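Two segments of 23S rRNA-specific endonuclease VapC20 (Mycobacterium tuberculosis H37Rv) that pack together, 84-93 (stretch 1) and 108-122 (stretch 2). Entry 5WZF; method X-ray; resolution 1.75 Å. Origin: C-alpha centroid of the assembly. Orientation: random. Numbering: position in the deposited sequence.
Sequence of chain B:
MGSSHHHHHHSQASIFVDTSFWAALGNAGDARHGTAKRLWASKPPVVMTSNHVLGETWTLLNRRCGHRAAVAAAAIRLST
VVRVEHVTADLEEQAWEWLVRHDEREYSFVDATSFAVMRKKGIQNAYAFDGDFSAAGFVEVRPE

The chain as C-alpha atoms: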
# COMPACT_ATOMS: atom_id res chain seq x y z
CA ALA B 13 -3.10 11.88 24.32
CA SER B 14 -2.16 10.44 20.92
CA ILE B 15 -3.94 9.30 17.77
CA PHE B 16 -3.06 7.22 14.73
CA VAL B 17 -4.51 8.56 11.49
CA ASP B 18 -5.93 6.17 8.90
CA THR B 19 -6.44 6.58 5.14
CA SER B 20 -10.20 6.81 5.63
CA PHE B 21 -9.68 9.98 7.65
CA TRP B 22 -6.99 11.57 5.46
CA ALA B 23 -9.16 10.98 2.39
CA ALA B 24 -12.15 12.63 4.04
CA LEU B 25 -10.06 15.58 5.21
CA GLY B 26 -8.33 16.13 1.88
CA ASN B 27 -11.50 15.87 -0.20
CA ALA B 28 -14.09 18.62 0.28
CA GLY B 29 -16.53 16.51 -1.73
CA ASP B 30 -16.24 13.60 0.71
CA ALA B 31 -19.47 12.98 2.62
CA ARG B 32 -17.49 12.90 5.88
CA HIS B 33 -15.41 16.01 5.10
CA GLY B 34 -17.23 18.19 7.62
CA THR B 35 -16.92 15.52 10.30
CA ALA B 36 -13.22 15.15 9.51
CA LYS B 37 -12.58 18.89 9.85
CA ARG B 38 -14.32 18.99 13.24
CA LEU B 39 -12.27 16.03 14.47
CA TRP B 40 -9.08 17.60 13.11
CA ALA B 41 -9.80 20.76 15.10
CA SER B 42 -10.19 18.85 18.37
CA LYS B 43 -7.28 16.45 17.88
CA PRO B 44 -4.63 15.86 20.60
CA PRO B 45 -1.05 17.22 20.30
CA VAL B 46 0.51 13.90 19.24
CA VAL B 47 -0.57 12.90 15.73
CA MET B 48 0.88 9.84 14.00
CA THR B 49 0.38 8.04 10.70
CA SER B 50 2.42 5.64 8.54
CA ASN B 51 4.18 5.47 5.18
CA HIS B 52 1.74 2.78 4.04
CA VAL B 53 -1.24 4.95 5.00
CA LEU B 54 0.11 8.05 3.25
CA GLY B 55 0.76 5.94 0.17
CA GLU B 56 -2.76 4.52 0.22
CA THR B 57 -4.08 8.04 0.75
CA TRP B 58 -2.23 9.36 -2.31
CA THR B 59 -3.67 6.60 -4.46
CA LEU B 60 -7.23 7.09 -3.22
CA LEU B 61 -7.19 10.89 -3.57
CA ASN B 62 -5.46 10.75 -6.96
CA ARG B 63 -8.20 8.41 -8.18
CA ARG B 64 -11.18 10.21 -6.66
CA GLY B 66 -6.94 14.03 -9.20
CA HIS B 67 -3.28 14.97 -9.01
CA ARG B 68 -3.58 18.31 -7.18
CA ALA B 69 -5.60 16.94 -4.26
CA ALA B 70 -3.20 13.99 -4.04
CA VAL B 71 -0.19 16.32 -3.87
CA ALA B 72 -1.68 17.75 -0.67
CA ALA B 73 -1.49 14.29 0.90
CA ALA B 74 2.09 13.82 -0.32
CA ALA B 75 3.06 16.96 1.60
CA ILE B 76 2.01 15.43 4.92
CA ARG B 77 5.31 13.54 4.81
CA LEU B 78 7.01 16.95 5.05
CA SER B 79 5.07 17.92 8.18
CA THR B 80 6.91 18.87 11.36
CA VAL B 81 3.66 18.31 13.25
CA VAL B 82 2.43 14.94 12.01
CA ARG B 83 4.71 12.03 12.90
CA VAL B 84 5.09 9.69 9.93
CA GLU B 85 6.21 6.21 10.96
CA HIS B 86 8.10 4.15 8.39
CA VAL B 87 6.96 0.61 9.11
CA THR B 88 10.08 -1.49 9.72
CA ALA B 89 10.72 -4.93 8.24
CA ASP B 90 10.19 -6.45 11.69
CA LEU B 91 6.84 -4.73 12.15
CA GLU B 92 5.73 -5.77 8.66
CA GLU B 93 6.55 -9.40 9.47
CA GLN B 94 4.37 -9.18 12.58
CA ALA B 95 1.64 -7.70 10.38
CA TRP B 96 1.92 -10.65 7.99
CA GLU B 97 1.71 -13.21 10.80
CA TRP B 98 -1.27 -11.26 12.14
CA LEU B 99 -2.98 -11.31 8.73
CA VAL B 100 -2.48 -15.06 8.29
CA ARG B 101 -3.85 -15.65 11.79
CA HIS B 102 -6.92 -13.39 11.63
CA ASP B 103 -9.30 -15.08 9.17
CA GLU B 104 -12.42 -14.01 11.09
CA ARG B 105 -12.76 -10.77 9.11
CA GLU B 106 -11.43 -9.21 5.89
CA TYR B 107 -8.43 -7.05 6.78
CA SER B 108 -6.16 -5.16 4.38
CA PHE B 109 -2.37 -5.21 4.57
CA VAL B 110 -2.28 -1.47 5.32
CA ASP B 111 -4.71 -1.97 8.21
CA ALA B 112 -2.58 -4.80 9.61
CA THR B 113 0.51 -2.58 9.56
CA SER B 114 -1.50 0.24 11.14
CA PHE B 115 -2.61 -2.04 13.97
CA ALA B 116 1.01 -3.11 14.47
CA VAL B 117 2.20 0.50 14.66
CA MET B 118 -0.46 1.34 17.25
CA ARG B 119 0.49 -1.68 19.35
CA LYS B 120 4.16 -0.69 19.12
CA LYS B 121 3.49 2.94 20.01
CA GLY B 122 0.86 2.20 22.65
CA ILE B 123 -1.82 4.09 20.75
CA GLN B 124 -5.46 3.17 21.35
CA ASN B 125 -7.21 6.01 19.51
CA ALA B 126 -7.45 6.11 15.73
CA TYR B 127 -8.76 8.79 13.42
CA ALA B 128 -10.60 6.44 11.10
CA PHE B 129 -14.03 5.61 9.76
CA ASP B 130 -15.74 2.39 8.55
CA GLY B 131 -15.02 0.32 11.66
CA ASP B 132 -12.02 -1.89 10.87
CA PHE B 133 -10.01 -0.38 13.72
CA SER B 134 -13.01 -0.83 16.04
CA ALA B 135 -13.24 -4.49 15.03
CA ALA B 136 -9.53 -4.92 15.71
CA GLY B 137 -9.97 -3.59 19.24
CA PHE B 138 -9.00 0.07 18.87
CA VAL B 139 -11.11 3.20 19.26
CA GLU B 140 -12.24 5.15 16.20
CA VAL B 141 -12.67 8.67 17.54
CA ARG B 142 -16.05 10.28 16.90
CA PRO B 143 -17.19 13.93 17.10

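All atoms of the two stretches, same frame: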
# COMPACT_ATOMS: atom_id res chain seq x y z
N VAL B 84 5.30 10.71 10.95
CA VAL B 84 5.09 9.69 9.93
C VAL B 84 6.02 8.51 10.17
O VAL B 84 7.22 8.58 9.92
CB VAL B 84 5.31 10.25 8.51
CG1 VAL B 84 5.02 9.17 7.48
CG2 VAL B 84 4.43 11.47 8.28
N GLU B 85 5.44 7.41 10.65
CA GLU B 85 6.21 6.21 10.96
C GLU B 85 6.47 5.38 9.72
O GLU B 85 5.53 4.98 9.02
CB GLU B 85 5.46 5.38 12.01
CG GLU B 85 6.09 4.03 12.32
CD GLU B 85 7.25 4.13 13.29
OE1 GLU B 85 7.47 5.24 13.84
OE2 GLU B 85 7.93 3.11 13.52
N HIS B 86 7.74 5.12 9.42
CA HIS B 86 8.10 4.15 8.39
C HIS B 86 8.07 2.75 8.99
O HIS B 86 8.90 2.42 9.84
CB HIS B 86 9.48 4.45 7.80
CG HIS B 86 9.95 3.41 6.82
ND1 HIS B 86 9.72 3.51 5.46
CD2 HIS B 86 10.61 2.25 7.01
CE1 HIS B 86 10.23 2.45 4.86
NE2 HIS B 86 10.78 1.67 5.77
N VAL B 87 7.11 1.95 8.56
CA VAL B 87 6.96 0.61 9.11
C VAL B 87 8.19 -0.24 8.81
O VAL B 87 8.55 -0.44 7.65
CB VAL B 87 5.71 -0.09 8.56
CG1 VAL B 87 5.53 -1.45 9.22
CG2 VAL B 87 4.47 0.78 8.80
N THR B 88 8.85 -0.71 9.86
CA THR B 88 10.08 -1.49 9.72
C THR B 88 9.79 -2.89 9.19
O THR B 88 8.65 -3.35 9.19
CB THR B 88 10.83 -1.61 11.05
OG1 THR B 88 10.05 -2.40 11.97
CG2 THR B 88 11.07 -0.24 11.65
N ALA B 89 10.84 -3.57 8.73
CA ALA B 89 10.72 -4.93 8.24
C ALA B 89 10.17 -5.85 9.32
O ALA B 89 9.33 -6.71 9.05
CB ALA B 89 12.07 -5.45 7.74
N ASP B 90 10.65 -5.67 10.55
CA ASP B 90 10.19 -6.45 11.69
C ASP B 90 8.70 -6.27 11.94
O ASP B 90 7.98 -7.24 12.18
CB ASP B 90 10.96 -6.06 12.96
CG ASP B 90 12.34 -6.69 13.02
OD1 ASP B 90 12.56 -7.71 12.33
OD2 ASP B 90 13.19 -6.18 13.77
N LEU B 91 8.24 -5.02 11.90
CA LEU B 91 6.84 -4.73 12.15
C LEU B 91 5.97 -5.30 11.04
O LEU B 91 4.89 -5.84 11.30
CB LEU B 91 6.62 -3.22 12.30
CG LEU B 91 5.42 -2.77 13.13
CD1 LEU B 91 5.42 -3.42 14.50
CD2 LEU B 91 5.40 -1.26 13.27
N GLU B 92 6.44 -5.19 9.80
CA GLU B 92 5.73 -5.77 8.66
C GLU B 92 5.58 -7.29 8.81
O GLU B 92 4.54 -7.85 8.48
CB GLU B 92 6.43 -5.45 7.34
CG GLU B 92 6.15 -4.05 6.84
CD GLU B 92 6.53 -3.86 5.38
OE1 GLU B 92 7.09 -4.80 4.78
OE2 GLU B 92 6.26 -2.78 4.83
N GLU B 93 6.62 -7.95 9.31
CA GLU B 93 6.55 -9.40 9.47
C GLU B 93 5.51 -9.77 10.52
O GLU B 93 4.80 -10.77 10.38
CB GLU B 93 7.92 -9.96 9.85
CG GLU B 93 7.94 -11.47 10.07
CD GLU B 93 7.58 -12.26 8.82
OE1 GLU B 93 7.75 -11.73 7.71
OE2 GLU B 93 7.12 -13.41 8.97
N SER B 108 -7.16 -5.53 5.38
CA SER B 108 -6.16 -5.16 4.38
C SER B 108 -4.77 -5.20 4.98
O SER B 108 -4.61 -5.14 6.19
CB SER B 108 -6.44 -3.76 3.82
OG SER B 108 -6.05 -2.76 4.75
N PHE B 109 -3.76 -5.28 4.12
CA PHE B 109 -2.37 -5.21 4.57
C PHE B 109 -2.07 -3.89 5.28
O PHE B 109 -1.40 -3.88 6.31
CB PHE B 109 -1.42 -5.38 3.39
CG PHE B 109 0.02 -5.15 3.74
CD1 PHE B 109 0.75 -6.12 4.41
CD2 PHE B 109 0.64 -3.96 3.41
CE1 PHE B 109 2.07 -5.90 4.73
CE2 PHE B 109 1.97 -3.74 3.73
CZ PHE B 109 2.68 -4.72 4.39
N VAL B 110 -2.54 -2.78 4.72
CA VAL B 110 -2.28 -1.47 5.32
C VAL B 110 -2.88 -1.40 6.73
O VAL B 110 -2.25 -0.88 7.66
CB VAL B 110 -2.82 -0.32 4.44
CG1 VAL B 110 -2.76 1.00 5.19
CG2 VAL B 110 -2.03 -0.23 3.15
N ASP B 111 -4.09 -1.93 6.89
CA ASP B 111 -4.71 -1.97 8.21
C ASP B 111 -3.87 -2.79 9.18
O ASP B 111 -3.65 -2.37 10.32
CB ASP B 111 -6.13 -2.54 8.12
CG ASP B 111 -7.13 -1.54 7.57
OD1 ASP B 111 -6.77 -0.36 7.39
OD2 ASP B 111 -8.29 -1.94 7.33
N ALA B 112 -3.39 -3.95 8.74
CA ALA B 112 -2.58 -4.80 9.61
C ALA B 112 -1.32 -4.08 10.07
O ALA B 112 -0.91 -4.22 11.22
CB ALA B 112 -2.23 -6.09 8.90
N THR B 113 -0.70 -3.31 9.18
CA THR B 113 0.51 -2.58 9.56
C THR B 113 0.15 -1.42 10.49
O THR B 113 0.92 -1.05 11.37
CB THR B 113 1.29 -2.06 8.33
OG1 THR B 113 0.47 -1.16 7.58
CG2 THR B 113 1.74 -3.21 7.45
N SER B 114 -1.04 -0.85 10.29
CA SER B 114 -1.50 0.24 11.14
C SER B 114 -1.72 -0.27 12.56
O SER B 114 -1.30 0.37 13.52
CB SER B 114 -2.78 0.85 10.58
OG SER B 114 -2.51 1.55 9.38
N PHE B 115 -2.36 -1.43 12.67
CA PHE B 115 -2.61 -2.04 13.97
C PHE B 115 -1.29 -2.31 14.68
O PHE B 115 -1.16 -2.09 15.89
CB PHE B 115 -3.39 -3.36 13.82
CG PHE B 115 -4.70 -3.21 13.12
CD1 PHE B 115 -5.36 -1.99 13.08
CD2 PHE B 115 -5.29 -4.30 12.49
CE1 PHE B 115 -6.58 -1.86 12.43
CE2 PHE B 115 -6.50 -4.18 11.84
CZ PHE B 115 -7.15 -2.95 11.80
N ALA B 116 -0.30 -2.78 13.92
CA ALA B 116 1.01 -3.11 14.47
C ALA B 116 1.74 -1.87 14.96
O ALA B 116 2.43 -1.91 15.98
CB ALA B 116 1.85 -3.84 13.43
N VAL B 117 1.59 -0.76 14.24
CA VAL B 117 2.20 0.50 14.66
C VAL B 117 1.57 0.97 15.96
O VAL B 117 2.28 1.40 16.88
CB VAL B 117 2.05 1.60 13.58
CG1 VAL B 117 2.46 2.96 14.13
CG2 VAL B 117 2.87 1.25 12.34
N MET B 118 0.25 0.88 16.06
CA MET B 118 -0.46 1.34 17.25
C MET B 118 -0.09 0.50 18.47
O MET B 118 0.06 1.03 19.57
CB MET B 118 -1.98 1.33 17.02
CG MET B 118 -2.45 2.34 15.97
SD MET B 118 -4.24 2.30 15.68
CE MET B 118 -4.86 2.95 17.23
N ARG B 119 0.06 -0.81 18.27
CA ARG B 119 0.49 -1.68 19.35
C ARG B 119 1.90 -1.32 19.79
O ARG B 119 2.20 -1.27 20.99
CB ARG B 119 0.44 -3.16 18.92
CG ARG B 119 -0.96 -3.72 18.75
CD ARG B 119 -0.94 -5.25 18.72
NE ARG B 119 -0.15 -5.79 17.61
CZ ARG B 119 -0.62 -5.97 16.37
NH1 ARG B 119 -1.88 -5.66 16.09
NH2 ARG B 119 0.17 -6.46 15.43
N LYS B 120 2.78 -1.06 18.83
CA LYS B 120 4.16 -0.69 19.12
C LYS B 120 4.24 0.63 19.88
O LYS B 120 5.00 0.77 20.83
CB LYS B 120 4.97 -0.60 17.82
CG LYS B 120 6.35 0.01 18.00
CD LYS B 120 7.06 0.22 16.67
CE LYS B 120 8.40 0.92 16.85
NZ LYS B 120 9.14 1.07 15.56
N LYS B 121 3.43 1.60 19.45
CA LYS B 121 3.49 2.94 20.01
C LYS B 121 2.57 3.14 21.21
O LYS B 121 2.59 4.19 21.84
CB LYS B 121 3.15 3.97 18.93
CG LYS B 121 4.14 3.99 17.78
CD LYS B 121 5.51 4.44 18.25
CE LYS B 121 6.49 4.57 17.10
NZ LYS B 121 7.82 5.07 17.55
N GLY B 122 1.76 2.13 21.51
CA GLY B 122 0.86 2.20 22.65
C GLY B 122 -0.30 3.14 22.40
O GLY B 122 -0.81 3.78 23.32
O HOH W 1 9.60 -2.09 14.98

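The apolar part of the contact centres on Leu91, which points toward the helix 109-121. Its CG lies 3.7 Å from Ala116 CB, and its CD2 lies 3.7 Å from Val117 CG2. Leu91 also reaches the helix backbone: Leu91 CD1 is 3.7 Å from Ala116 O. Val87 adds to the same patch, with its CG2 3.9 Å from Val117 CG2. Val117 CG2 is the closest Val117 atom to both residues.

The charged part lies near the C-terminal end of the helix. Glu85 forms a salt bridge with Lys120, in which Lys120 NZ donates a hydrogen bond to Glu85 OE2 at 3.1 Å. A second, long salt bridge joins Glu85 OE1 to Lys121 NZ at 3.7 Å. One carboxylate therefore serves two successive lysines. The Lys120 chain is extended, with all four chi angles t, and its CD passes 4.1 Å from Leu91 CD2.

One water links the stretches. It lies 3.1 Å from Thr88 OG1 and accepts from Lys120 NZ at 3.2 Å. Thr88 OG1 also caps its own helix, accepting from Leu91 N at 3.2 Å.

At the other end, Glu92 CD meets the edge of the Phe109 ring, 4.1 Å from CZ of Phe109. Both Glu92 carboxylate oxygens are hydrogen-bonded elsewhere in the structure.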